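Local coordinates for dinoflagellate luciferase (Lingulodinium polyedrum, PDB 1VPR), which catalyses the oxygen-dependent oxidation of dinoflagellate luciferin, an open-chain tetrapyrrole, with emission of blue light, and is represented here by its third luciferase domain, at residues Glu23-Asn28 with Met47-Lys52. Numbering follows the deposited sequence.
Sequences EKYGDN and MEVGGK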
ATOM      1  N   GLU A  23     -20.472  -5.342  -7.068  1.00 32.51           N
ATOM      2  CA  GLU A  23     -21.637  -6.203  -6.863  1.00 34.33           C
ATOM      3  C   GLU A  23     -21.491  -7.442  -7.748  1.00 34.81           C
ATOM      4  O   GLU A  23     -21.921  -8.534  -7.383  1.00 36.15           O
ATOM      5  CB  GLU A  23     -22.914  -5.444  -7.216  1.00 33.92           C
ATOM      6  N   LYS A  24     -20.849  -7.262  -8.895  1.00 35.85           N
ATOM      7  CA  LYS A  24     -20.638  -8.336  -9.862  1.00 38.38           C
ATOM      8  C   LYS A  24     -19.697  -9.470  -9.422  1.00 38.69           C
ATOM      9  O   LYS A  24     -19.662 -10.529 -10.057  1.00 39.63           O
ATOM     10  CB  LYS A  24     -20.112  -7.735 -11.175  1.00 38.72           C
ATOM     11  CG  LYS A  24     -18.690  -7.181 -11.062  1.00 39.81           C
ATOM     12  CD  LYS A  24     -18.399  -6.121 -12.109  1.00 42.29           C
ATOM     13  CE  LYS A  24     -18.390  -6.694 -13.512  1.00 42.41           C
ATOM     14  NZ  LYS A  24     -17.997  -5.654 -14.526  1.00 44.04           N
ATOM     15  N   TYR A  25     -18.941  -9.259  -8.348  1.00 38.41           N
ATOM     16  CA  TYR A  25     -17.984 -10.263  -7.887  1.00 37.44           C
ATOM     17  C   TYR A  25     -18.464 -11.118  -6.718  1.00 38.67           C
ATOM     18  O   TYR A  25     -17.706 -11.394  -5.774  1.00 38.06           O
ATOM     19  CB  TYR A  25     -16.657  -9.581  -7.524  1.00 36.59           C
ATOM     20  CG  TYR A  25     -16.057  -8.785  -8.668  1.00 34.46           C
ATOM     21  CD1 TYR A  25     -15.898  -7.401  -8.575  1.00 34.18           C
ATOM     22  CD2 TYR A  25     -15.661  -9.414  -9.847  1.00 34.80           C
ATOM     23  CE1 TYR A  25     -15.357  -6.661  -9.632  1.00 33.28           C
ATOM     24  CE2 TYR A  25     -15.122  -8.685 -10.910  1.00 34.71           C
ATOM     25  CZ  TYR A  25     -14.969  -7.310 -10.798  1.00 33.65           C
ATOM     26  OH  TYR A  25     -14.419  -6.596 -11.855  1.00 33.85           O
ATOM     27  N   GLY A  26     -19.718 -11.550  -6.791  1.00 39.07           N
ATOM     28  CA  GLY A  26     -20.271 -12.377  -5.735  1.00 39.30           C
ATOM     29  C   GLY A  26     -19.895 -11.872  -4.354  1.00 39.25           C
ATOM     30  O   GLY A  26     -19.965 -10.675  -4.087  1.00 40.86           O
ATOM     31  N   ASP A  27     -19.458 -12.779  -3.483  1.00 38.59           N
ATOM     32  CA  ASP A  27     -19.102 -12.402  -2.125  1.00 39.03           C
ATOM     33  C   ASP A  27     -17.624 -12.049  -1.904  1.00 37.25           C
ATOM     34  O   ASP A  27     -17.163 -11.993  -0.765  1.00 36.87           O
ATOM     35  CB  ASP A  27     -19.513 -13.522  -1.162  1.00 42.70           C
ATOM     36  CG  ASP A  27     -19.749 -13.017   0.254  1.00 45.83           C
ATOM     37  OD1 ASP A  27     -20.746 -12.284   0.473  1.00 48.08           O
ATOM     38  OD2 ASP A  27     -18.931 -13.347   1.144  1.00 48.60           O
ATOM     39  N   ASN A  28     -16.880 -11.789  -2.972  1.00 34.50           N
ATOM     40  CA  ASN A  28     -15.467 -11.459  -2.812  1.00 33.32           C
ATOM     41  C   ASN A  28     -15.217 -10.149  -2.062  1.00 32.43           C
ATOM     42  O   ASN A  28     -14.181  -9.994  -1.408  1.00 32.46           O
ATOM     43  CB  ASN A  28     -14.771 -11.431  -4.181  1.00 31.24           C
ATOM     44  CG  ASN A  28     -14.473 -12.825  -4.704  1.00 32.35           C
ATOM     45  OD1 ASN A  28     -14.913 -13.818  -4.117  1.00 30.83           O
ATOM     46  ND2 ASN A  28     -13.721 -12.911  -5.803  1.00 31.00           N
HETATM   47  N   MSE A  47      -9.903 -19.594 -12.227  1.00 42.23           N
HETATM   48  CA  MSE A  47     -10.803 -19.398 -11.097  1.00 42.71           C
HETATM   49  C   MSE A  47     -12.125 -18.828 -11.593  1.00 40.63           C
HETATM   50  O   MSE A  47     -12.208 -18.304 -12.698  1.00 39.63           O
HETATM   51  CB  MSE A  47     -10.197 -18.423 -10.087  1.00 46.08           C
HETATM   52  CG  MSE A  47     -10.356 -16.956 -10.468  1.00 50.02           C
HETATM   53 SE   MSE A  47      -9.663 -15.829  -9.075  1.00 57.70          SE
HETATM   54  CE  MSE A  47     -11.244 -15.607  -7.984  1.00 53.89           C
ATOM     55  N   GLU A  48     -13.154 -18.909 -10.762  1.00 39.58           N
ATOM     56  CA  GLU A  48     -14.454 -18.400 -11.156  1.00 41.21           C
ATOM     57  C   GLU A  48     -15.057 -17.543 -10.053  1.00 41.73           C
ATOM     58  O   GLU A  48     -15.047 -17.928  -8.882  1.00 41.22           O
ATOM     59  CB  GLU A  48     -15.385 -19.563 -11.488  1.00 41.20           C
ATOM     60  CG  GLU A  48     -16.781 -19.142 -11.882  1.00 43.82           C
ATOM     61  CD  GLU A  48     -17.609 -20.303 -12.395  1.00 44.08           C
ATOM     62  OE1 GLU A  48     -18.832 -20.116 -12.585  1.00 47.31           O
ATOM     63  OE2 GLU A  48     -17.039 -21.396 -12.615  1.00 44.12           O
ATOM     64  N   VAL A  49     -15.578 -16.381 -10.445  1.00 42.20           N
ATOM     65  CA  VAL A  49     -16.190 -15.437  -9.511  1.00 42.52           C
ATOM     66  C   VAL A  49     -17.612 -15.125  -9.946  1.00 42.94           C
ATOM     67  O   VAL A  49     -17.832 -14.628 -11.055  1.00 43.11           O
ATOM     68  CB  VAL A  49     -15.427 -14.083  -9.467  1.00 42.36           C
ATOM     69  CG1 VAL A  49     -16.018 -13.195  -8.376  1.00 41.61           C
ATOM     70  CG2 VAL A  49     -13.944 -14.309  -9.239  1.00 42.11           C
ATOM     71  N   GLY A  50     -18.566 -15.417  -9.067  1.00 42.66           N
ATOM     72  CA  GLY A  50     -19.960 -15.150  -9.354  1.00 43.03           C
ATOM     73  C   GLY A  50     -20.363 -15.411 -10.792  1.00 44.67           C
ATOM     74  O   GLY A  50     -20.929 -14.530 -11.457  1.00 44.77           O
ATOM     75  N   GLY A  51     -20.069 -16.611 -11.289  1.00 43.96           N
ATOM     76  CA  GLY A  51     -20.448 -16.930 -12.655  1.00 45.73           C
ATOM     77  C   GLY A  51     -19.373 -16.745 -13.717  1.00 45.94           C
ATOM     78  O   GLY A  51     -19.222 -17.607 -14.585  1.00 46.63           O
ATOM     79  N   LYS A  52     -18.634 -15.637 -13.666  1.00 45.45           N
ATOM     80  CA  LYS A  52     -17.584 -15.393 -14.651  1.00 44.39           C
ATOM     81  C   LYS A  52     -16.358 -16.212 -14.308  1.00 44.33           C
ATOM     82  O   LYS A  52     -15.861 -16.165 -13.177  1.00 45.58           O
ATOM     83  CB  LYS A  52     -17.220 -13.911 -14.699  1.00 44.23           C
TER
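V49 reaches from the end of strand 47-49, where the β-hairpin with strand 52-54 begins its turn, into the loop 23-28, where Y25 and N28 receive it; both pieces belong to the N-terminal helical-bundle region. The apolar part of the contact rests on one methyl group. With CG1 anti to the backbone N (chi1 -174°), V49 CG1 lies 3.6 Å from Y25 CA and 3.8 Å from Y25 CB, and near the plane of the phenol ring at its edge. One face of that ring is covered by K24 CG, which sits over the ring centre, 3.5 Å above its plane.

The glycines G26 and G50 bring their CA atoms to 4.6 Å. G50 sits in the type I' turn from V49 to K52, closed by the backbone hydrogen bonds V49 N to K52 O (2.8 Å) and K52 N to V49 O.

No hydrogen bond joins the two segments; Y25 OH is hydrogen-bonded to OE1 of E63 and N28 ND2 to OH of Y60, both on helix 57-65. Y60 also touches the side chains of selenomethionine M47 and V49. The N28 amide nevertheless lies against the valine, its ND2 3.5 Å from V49 CG1 and 3.7 Å from V49 CG2.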